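Local coordinates for protein putative pyridoxal phosphate-dependent transferase (Clostridium difficile, PDB 4DGT) that is a putative pyridoxal phosphate-dependent transferase of the class I and II aminotransferase family, with the fold-type I architecture of PLP enzymes, at residues R83-I88 with K213-P218. Residues are numbered along the deposited sequence; the frame is centred on the assembly and turned at random.
Sequences RHNWKI and KHKHIP
H84, the last residue of helix 70-84, meets H216 in a T-shaped pair that illustrates how a helix terminus packs against a loop through apolar, aromatic and water-mediated contacts. The ring centroids lie 5.0 Å apart with planes at 67°, and CD2 of H216 sits over one face of H84, toward its rim; R83 CB lies over the other. Beside this pair, P218 wedges in: its CG approaches H84 CB at 3.9 Å, and its CB comes obliquely to W86, 3.7 Å from CE3. I88 CG2 lies over one face of the indole, whose NE1 is held by E227.

The solvent side is looser. K215, extended until its last bend (chi4 87°), brings NZ to R83 O in a weak 2.9 Å hydrogen bond, while its CE passes N85 OD1. A water bound by K215 NZ also meets H84 ND1 in the ring plane, 2.8 Å away, and donates to H216 O; a second water links that carbonyl to H84 O.

E204 holds H216 NE2, and W86 packs on strands 230-234 and 248-251. The contact joins the end of helix 70-84 to the loop before helix 224-229, beside the seven-stranded central sheet of the fold-type I large domain.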
loop_
_atom_site.group_PDB
_atom_site.type_symbol
_atom_site.label_atom_id
_atom_site.label_comp_id
_atom_site.label_asym_id
_atom_site.label_seq_id
_atom_site.Cartn_x
_atom_site.Cartn_y
_atom_site.Cartn_z
ATOM N N ARG A 83 25.055 11.178 0.266
ATOM C CA ARG A 83 25.006 11.070 -1.205
ATOM C C ARG A 83 24.682 12.413 -1.850
ATOM O O ARG A 83 25.199 12.690 -2.953
ATOM C CB ARG A 83 23.955 10.036 -1.695
ATOM C CG ARG A 83 24.164 8.608 -1.243
ATOM C CD ARG A 83 25.360 7.947 -1.836
ATOM N NE ARG A 83 25.232 7.835 -3.291
ATOM C CZ ARG A 83 26.144 7.321 -4.128
ATOM N NH1 ARG A 83 27.291 6.930 -3.650
ATOM N NH2 ARG A 83 25.971 7.301 -5.457
ATOM N N HIS A 84 23.826 13.210 -1.198
ATOM C CA HIS A 84 23.310 14.453 -1.808
ATOM C C HIS A 84 23.658 15.687 -1.067
ATOM O O HIS A 84 23.239 16.761 -1.478
ATOM C CB HIS A 84 21.811 14.364 -1.963
ATOM C CG HIS A 84 21.378 13.172 -2.750
ATOM N ND1 HIS A 84 21.896 12.887 -3.936
ATOM C CD2 HIS A 84 20.419 12.223 -2.494
ATOM C CE1 HIS A 84 21.309 11.781 -4.424
ATOM N NE2 HIS A 84 20.433 11.341 -3.505
ATOM N N ASN A 85 24.495 15.573 -0.040
ATOM C CA ASN A 85 24.882 16.729 0.810
ATOM C C ASN A 85 23.690 17.527 1.336
ATOM O O ASN A 85 23.749 18.739 1.509
ATOM C CB ASN A 85 25.850 17.590 -0.015
ATOM C CG ASN A 85 26.961 16.723 -0.614
ATOM O OD1 ASN A 85 27.078 16.579 -1.853
ATOM N ND2 ASN A 85 27.705 16.063 0.247
ATOM N N TRP A 86 22.628 16.828 1.675
ATOM C CA TRP A 86 21.403 17.472 2.134
ATOM C C TRP A 86 21.044 16.868 3.467
ATOM O O TRP A 86 20.746 15.663 3.524
ATOM C CB TRP A 86 20.321 17.227 1.107
ATOM C CG TRP A 86 19.016 17.838 1.451
ATOM C CD1 TRP A 86 18.770 18.965 2.224
ATOM C CD2 TRP A 86 17.694 17.339 1.053
ATOM N NE1 TRP A 86 17.425 19.217 2.316
ATOM C CE2 TRP A 86 16.722 18.229 1.674
ATOM C CE3 TRP A 86 17.241 16.208 0.361
ATOM C CZ2 TRP A 86 15.339 18.036 1.534
ATOM C CZ3 TRP A 86 15.854 16.041 0.216
ATOM C CH2 TRP A 86 14.946 16.926 0.794
ATOM N N LYS A 87 21.134 17.636 4.539
ATOM C CA LYS A 87 20.869 17.155 5.882
ATOM C C LYS A 87 19.460 17.477 6.265
ATOM O O LYS A 87 19.117 18.659 6.353
ATOM C CB LYS A 87 21.797 17.776 6.936
ATOM C CG LYS A 87 21.662 17.134 8.344
ATOM C CD LYS A 87 22.158 15.694 8.356
ATOM C CE LYS A 87 21.533 14.845 9.456
ATOM N NZ LYS A 87 22.094 15.190 10.810
ATOM N N ILE A 88 18.663 16.437 6.498
ATOM C CA ILE A 88 17.290 16.610 6.840
ATOM C C ILE A 88 17.079 16.144 8.251
ATOM O O ILE A 88 17.958 15.516 8.805
ATOM C CB ILE A 88 16.365 15.810 5.877
ATOM C CG1 ILE A 88 16.500 14.280 5.979
ATOM C CG2 ILE A 88 16.502 16.287 4.428
ATOM C CD1 ILE A 88 15.219 13.538 5.584
ATOM N N LYS A 213 30.062 12.966 -14.450
ATOM C CA LYS A 213 30.099 14.403 -14.677
ATOM C C LYS A 213 28.838 15.128 -14.312
ATOM O O LYS A 213 28.720 16.315 -14.561
ATOM C CB LYS A 213 30.466 14.758 -16.125
ATOM C CG LYS A 213 31.759 14.093 -16.599
ATOM C CD LYS A 213 32.253 14.746 -17.868
ATOM C CE LYS A 213 31.340 14.544 -19.059
ATOM N NZ LYS A 213 31.928 15.120 -20.333
ATOM N N HIS A 214 27.860 14.413 -13.717
ATOM C CA HIS A 214 26.634 15.065 -13.271
ATOM C C HIS A 214 26.438 14.757 -11.824
ATOM O O HIS A 214 26.980 13.775 -11.299
ATOM C CB HIS A 214 25.425 14.603 -14.137
ATOM C CG HIS A 214 25.608 14.978 -15.559
ATOM N ND1 HIS A 214 25.298 16.227 -16.020
ATOM C CD2 HIS A 214 26.194 14.300 -16.615
ATOM C CE1 HIS A 214 25.696 16.312 -17.307
ATOM N NE2 HIS A 214 26.239 15.154 -17.656
ATOM N N LYS A 215 25.663 15.640 -11.156
ATOM C CA LYS A 215 25.394 15.542 -9.707
ATOM C C LYS A 215 23.958 15.917 -9.455
ATOM O O LYS A 215 23.510 16.991 -9.856
ATOM C CB LYS A 215 26.339 16.433 -8.850
ATOM C CG LYS A 215 26.053 16.250 -7.355
ATOM C CD LYS A 215 27.149 16.432 -6.335
ATOM C CE LYS A 215 26.583 16.228 -4.918
ATOM N NZ LYS A 215 26.558 14.816 -4.429
ATOM N N HIS A 216 23.237 15.040 -8.760
ATOM C CA HIS A 216 21.863 15.390 -8.351
ATOM C C HIS A 216 21.895 16.465 -7.312
ATOM O O HIS A 216 22.609 16.316 -6.268
ATOM C CB HIS A 216 21.235 14.204 -7.716
ATOM C CG HIS A 216 19.798 14.441 -7.297
ATOM N ND1 HIS A 216 18.791 14.681 -8.187
ATOM C CD2 HIS A 216 19.279 14.567 -6.042
ATOM C CE1 HIS A 216 17.666 14.913 -7.494
ATOM N NE2 HIS A 216 17.970 14.858 -6.170
ATOM N N ILE A 217 21.073 17.486 -7.537
ATOM C CA ILE A 217 20.878 18.572 -6.570
ATOM C C ILE A 217 19.423 18.535 -6.146
ATOM O O ILE A 217 18.544 18.933 -6.929
ATOM C CB ILE A 217 21.181 19.946 -7.213
ATOM C CG1 ILE A 217 22.573 19.972 -7.838
ATOM C CG2 ILE A 217 20.991 21.047 -6.182
ATOM C CD1 ILE A 217 23.677 19.762 -6.861
ATOM N N PRO A 218 19.113 18.070 -4.910
ATOM C CA PRO A 218 17.694 18.193 -4.503
ATOM C C PRO A 218 17.295 19.666 -4.530
ATOM O O PRO A 218 18.032 20.505 -4.064
ATOM C CB PRO A 218 17.697 17.603 -3.085
ATOM C CG PRO A 218 18.933 16.749 -3.043
ATOM C CD PRO A 218 19.947 17.416 -3.882
HETATM O O HOH W 1 23.985 14.256 -5.291
HETATM O O HOH W 2 23.634 17.747 -4.029
#